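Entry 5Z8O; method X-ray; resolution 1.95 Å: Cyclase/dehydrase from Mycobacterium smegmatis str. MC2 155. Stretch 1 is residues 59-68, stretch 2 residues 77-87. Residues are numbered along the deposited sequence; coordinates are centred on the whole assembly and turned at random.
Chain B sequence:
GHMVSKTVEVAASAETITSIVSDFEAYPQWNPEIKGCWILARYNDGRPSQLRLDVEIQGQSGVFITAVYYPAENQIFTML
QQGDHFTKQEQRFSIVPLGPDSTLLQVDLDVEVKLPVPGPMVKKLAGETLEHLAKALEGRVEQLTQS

Stretch 1 (59-68) GQSGVFITAV
Stretch 2 77-87: FTMLQQGDHFT

Residues 60-68 form an extended strand that pairs antiparallel with the chain from Phe77 onward, which turns a corner at Gln81 and Gln82, the strand axes lying at 141°. The hydrogen bonds are mostly between backbones. Ala67 N donates to Met79 O (2.8 Å) and Met79 N to Ala67 O (2.9 Å); Ile65 N donates to Gln82 O (2.9 Å). Ile65 O accepts from both Gln81 N (2.7 Å) and Gln82 N (3.2 Å), marking a β-bulge: Val68, Ala67 and Thr66 pair with Thr78, Met79 and Leu80, whereas Ile65 and Phe64 pair with Gln82 and Gly83. The extra residue is Gln81, at phi/psi -93/-43°. Beyond the bulge, Asp84 N donates to Val63 O (3.2 Å), and the Asp84 side chain (chi1 m) curls back so that OD2 accepts from Val63 N at 2.9 Å, taking the place of a backbone carbonyl. Farther out, one water accepts from Gln60 NE2 (2.7 Å), donates to Ser61 O (3.0 Å) and bonds His85 NE2 (2.8 Å), linking the stretches where direct contact thins.

Phe64, Thr66, Val68, Thr78 and Leu80 share one face. Phe64 (m, chi2 -79°) sits close beside Gly83, whose CA is 3.8 Å from Phe64 CD1; a β-carbon there would clash with that ring atom. Leu80 (t, p) brings CD1 to the ring's edge, 3.7 Å from Phe64 CB, and 3.8 Å from Thr66 CG2. Phe86 (m) meets Phe64 obliquely, CD1 to CE1 3.5 Å, with planes at 64°.

On the other face, Ala67 is small enough to leave Gln81 (m, t) lying close, its NE2 3.6 Å from Ala67 CB. Buried Ile65 (m, chi2 137°) places CG2 3.6 Å from Gln81 OE1 and CD1 3.6 Å from Gln82 OE1, packing against both amides. Together the stretches bury 740 Å².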

# COMPACT_ATOMS: atom_id res chain seq x y z
N GLY B 59 -9.72 -8.28 -14.39
CA GLY B 59 -9.38 -6.89 -14.60
C GLY B 59 -9.58 -5.99 -13.41
O GLY B 59 -9.29 -4.79 -13.51
N GLN B 60 -10.07 -6.51 -12.29
CA GLN B 60 -10.28 -5.70 -11.10
C GLN B 60 -9.07 -5.80 -10.19
O GLN B 60 -8.63 -6.90 -9.84
CB GLN B 60 -11.56 -6.14 -10.38
CG GLN B 60 -11.93 -5.33 -9.15
CD GLN B 60 -13.32 -5.67 -8.66
OE1 GLN B 60 -14.12 -6.27 -9.38
NE2 GLN B 60 -13.61 -5.32 -7.41
N SER B 61 -8.52 -4.65 -9.83
CA SER B 61 -7.32 -4.57 -9.02
C SER B 61 -7.65 -4.65 -7.53
O SER B 61 -8.70 -4.19 -7.07
CB SER B 61 -6.56 -3.28 -9.31
OG SER B 61 -7.30 -2.15 -8.86
N GLY B 62 -6.74 -5.26 -6.78
CA GLY B 62 -6.81 -5.24 -5.33
C GLY B 62 -5.42 -5.07 -4.78
O GLY B 62 -4.44 -5.57 -5.34
N VAL B 63 -5.33 -4.36 -3.66
CA VAL B 63 -4.05 -3.97 -3.07
C VAL B 63 -4.02 -4.43 -1.62
O VAL B 63 -4.96 -4.18 -0.86
CB VAL B 63 -3.82 -2.45 -3.17
CG1 VAL B 63 -2.55 -2.06 -2.44
CG2 VAL B 63 -3.74 -2.03 -4.63
N PHE B 64 -2.94 -5.12 -1.25
CA PHE B 64 -2.76 -5.63 0.10
C PHE B 64 -1.46 -5.07 0.68
O PHE B 64 -0.42 -5.12 0.02
CB PHE B 64 -2.76 -7.15 0.07
CG PHE B 64 -4.01 -7.72 -0.53
CD1 PHE B 64 -5.17 -7.80 0.22
CD2 PHE B 64 -4.03 -8.11 -1.85
CE1 PHE B 64 -6.33 -8.30 -0.34
CE2 PHE B 64 -5.19 -8.61 -2.42
CZ PHE B 64 -6.34 -8.71 -1.66
N ILE B 65 -1.53 -4.56 1.90
CA ILE B 65 -0.35 -4.11 2.64
C ILE B 65 -0.16 -5.04 3.83
O ILE B 65 -1.01 -5.09 4.73
CB ILE B 65 -0.49 -2.66 3.11
CG1 ILE B 65 -0.87 -1.76 1.92
CG2 ILE B 65 0.80 -2.19 3.77
CD1 ILE B 65 -1.94 -0.75 2.26
N THR B 66 0.95 -5.77 3.84
CA THR B 66 1.15 -6.87 4.77
C THR B 66 2.48 -6.73 5.49
O THR B 66 3.48 -6.32 4.89
CB THR B 66 1.11 -8.23 4.05
OG1 THR B 66 2.39 -8.52 3.50
CG2 THR B 66 0.08 -8.22 2.93
N ALA B 67 2.49 -7.07 6.78
CA ALA B 67 3.71 -7.15 7.55
C ALA B 67 4.29 -8.56 7.43
O ALA B 67 3.56 -9.55 7.34
CB ALA B 67 3.46 -6.81 9.02
N VAL B 68 5.62 -8.63 7.44
CA VAL B 68 6.35 -9.88 7.28
C VAL B 68 7.13 -10.15 8.56
O VAL B 68 7.79 -9.25 9.09
CB VAL B 68 7.30 -9.84 6.06
CG1 VAL B 68 7.97 -11.20 5.86
CG2 VAL B 68 6.55 -9.42 4.81
N PHE B 77 6.03 -15.66 8.05
CA PHE B 77 4.67 -15.41 8.52
C PHE B 77 4.27 -14.00 8.12
O PHE B 77 4.93 -13.04 8.52
CB PHE B 77 4.59 -15.62 10.03
CG PHE B 77 3.21 -15.48 10.60
CD1 PHE B 77 2.22 -16.40 10.32
CD2 PHE B 77 2.92 -14.46 11.50
CE1 PHE B 77 0.96 -16.28 10.87
CE2 PHE B 77 1.67 -14.34 12.06
CZ PHE B 77 0.68 -15.25 11.74
N THR B 78 3.20 -13.89 7.34
CA THR B 78 2.71 -12.60 6.87
C THR B 78 1.36 -12.30 7.51
O THR B 78 0.54 -13.20 7.72
CB THR B 78 2.58 -12.57 5.35
OG1 THR B 78 1.66 -13.58 4.91
CG2 THR B 78 3.93 -12.79 4.69
N MET B 79 1.14 -11.03 7.83
CA MET B 79 -0.09 -10.56 8.46
C MET B 79 -0.56 -9.33 7.73
O MET B 79 0.13 -8.30 7.73
CB MET B 79 0.13 -10.25 9.95
CG MET B 79 0.59 -11.42 10.77
SD MET B 79 0.82 -11.00 12.51
CE MET B 79 -0.87 -10.64 12.99
N LEU B 80 -1.72 -9.42 7.09
CA LEU B 80 -2.30 -8.27 6.41
C LEU B 80 -2.53 -7.14 7.40
O LEU B 80 -3.11 -7.33 8.47
CB LEU B 80 -3.62 -8.66 5.74
CG LEU B 80 -4.32 -7.54 4.97
CD1 LEU B 80 -3.51 -7.16 3.74
CD2 LEU B 80 -5.74 -7.94 4.58
N GLN B 81 -2.04 -5.95 7.05
CA GLN B 81 -2.31 -4.76 7.84
C GLN B 81 -3.54 -4.02 7.34
O GLN B 81 -4.35 -3.56 8.15
CB GLN B 81 -1.09 -3.83 7.82
CG GLN B 81 0.14 -4.41 8.49
CD GLN B 81 1.38 -3.60 8.23
OE1 GLN B 81 1.62 -3.17 7.10
NE2 GLN B 81 2.19 -3.40 9.26
N GLN B 82 -3.68 -3.90 6.03
CA GLN B 82 -4.87 -3.31 5.42
C GLN B 82 -4.93 -3.80 3.99
O GLN B 82 -3.91 -3.80 3.29
CB GLN B 82 -4.85 -1.77 5.48
CG GLN B 82 -6.14 -1.07 5.04
CD GLN B 82 -6.40 -1.13 3.54
OE1 GLN B 82 -5.48 -1.28 2.74
NE2 GLN B 82 -7.67 -1.03 3.16
N GLY B 83 -6.11 -4.23 3.55
CA GLY B 83 -6.26 -4.68 2.18
C GLY B 83 -7.70 -4.58 1.75
O GLY B 83 -8.61 -4.45 2.57
N ASP B 84 -7.89 -4.62 0.43
CA ASP B 84 -9.24 -4.71 -0.10
C ASP B 84 -9.85 -6.05 0.27
O ASP B 84 -9.15 -7.07 0.30
CB ASP B 84 -9.24 -4.54 -1.63
CG ASP B 84 -8.80 -3.15 -2.06
OD1 ASP B 84 -9.57 -2.19 -1.86
OD2 ASP B 84 -7.68 -3.02 -2.61
N HIS B 85 -11.14 -6.03 0.61
CA HIS B 85 -11.97 -7.22 0.79
C HIS B 85 -11.69 -8.00 2.08
O HIS B 85 -12.57 -8.74 2.55
CB HIS B 85 -11.82 -8.16 -0.41
CG HIS B 85 -12.05 -7.50 -1.73
ND1 HIS B 85 -13.28 -6.98 -2.10
CD2 HIS B 85 -11.22 -7.26 -2.78
CE1 HIS B 85 -13.19 -6.46 -3.31
NE2 HIS B 85 -11.95 -6.62 -3.74
N PHE B 86 -10.51 -7.86 2.67
CA PHE B 86 -10.14 -8.66 3.83
C PHE B 86 -9.92 -7.79 5.05
O PHE B 86 -9.32 -6.71 4.97
CB PHE B 86 -8.86 -9.47 3.54
CG PHE B 86 -9.04 -10.52 2.48
CD1 PHE B 86 -8.94 -10.18 1.14
CD2 PHE B 86 -9.29 -11.83 2.82
CE1 PHE B 86 -9.10 -11.14 0.16
CE2 PHE B 86 -9.45 -12.80 1.85
CZ PHE B 86 -9.35 -12.45 0.51
N THR B 87 -10.41 -8.26 6.20
CA THR B 87 -10.05 -7.69 7.49
C THR B 87 -8.87 -8.40 8.14
O THR B 87 -8.18 -7.80 8.97
CB THR B 87 -11.24 -7.72 8.45
OG1 THR B 87 -11.71 -9.06 8.58
CG2 THR B 87 -12.37 -6.84 7.94
O HOH W 1 -11.35 -5.06 -6.00
O HOH W 2 -8.26 -1.35 -5.57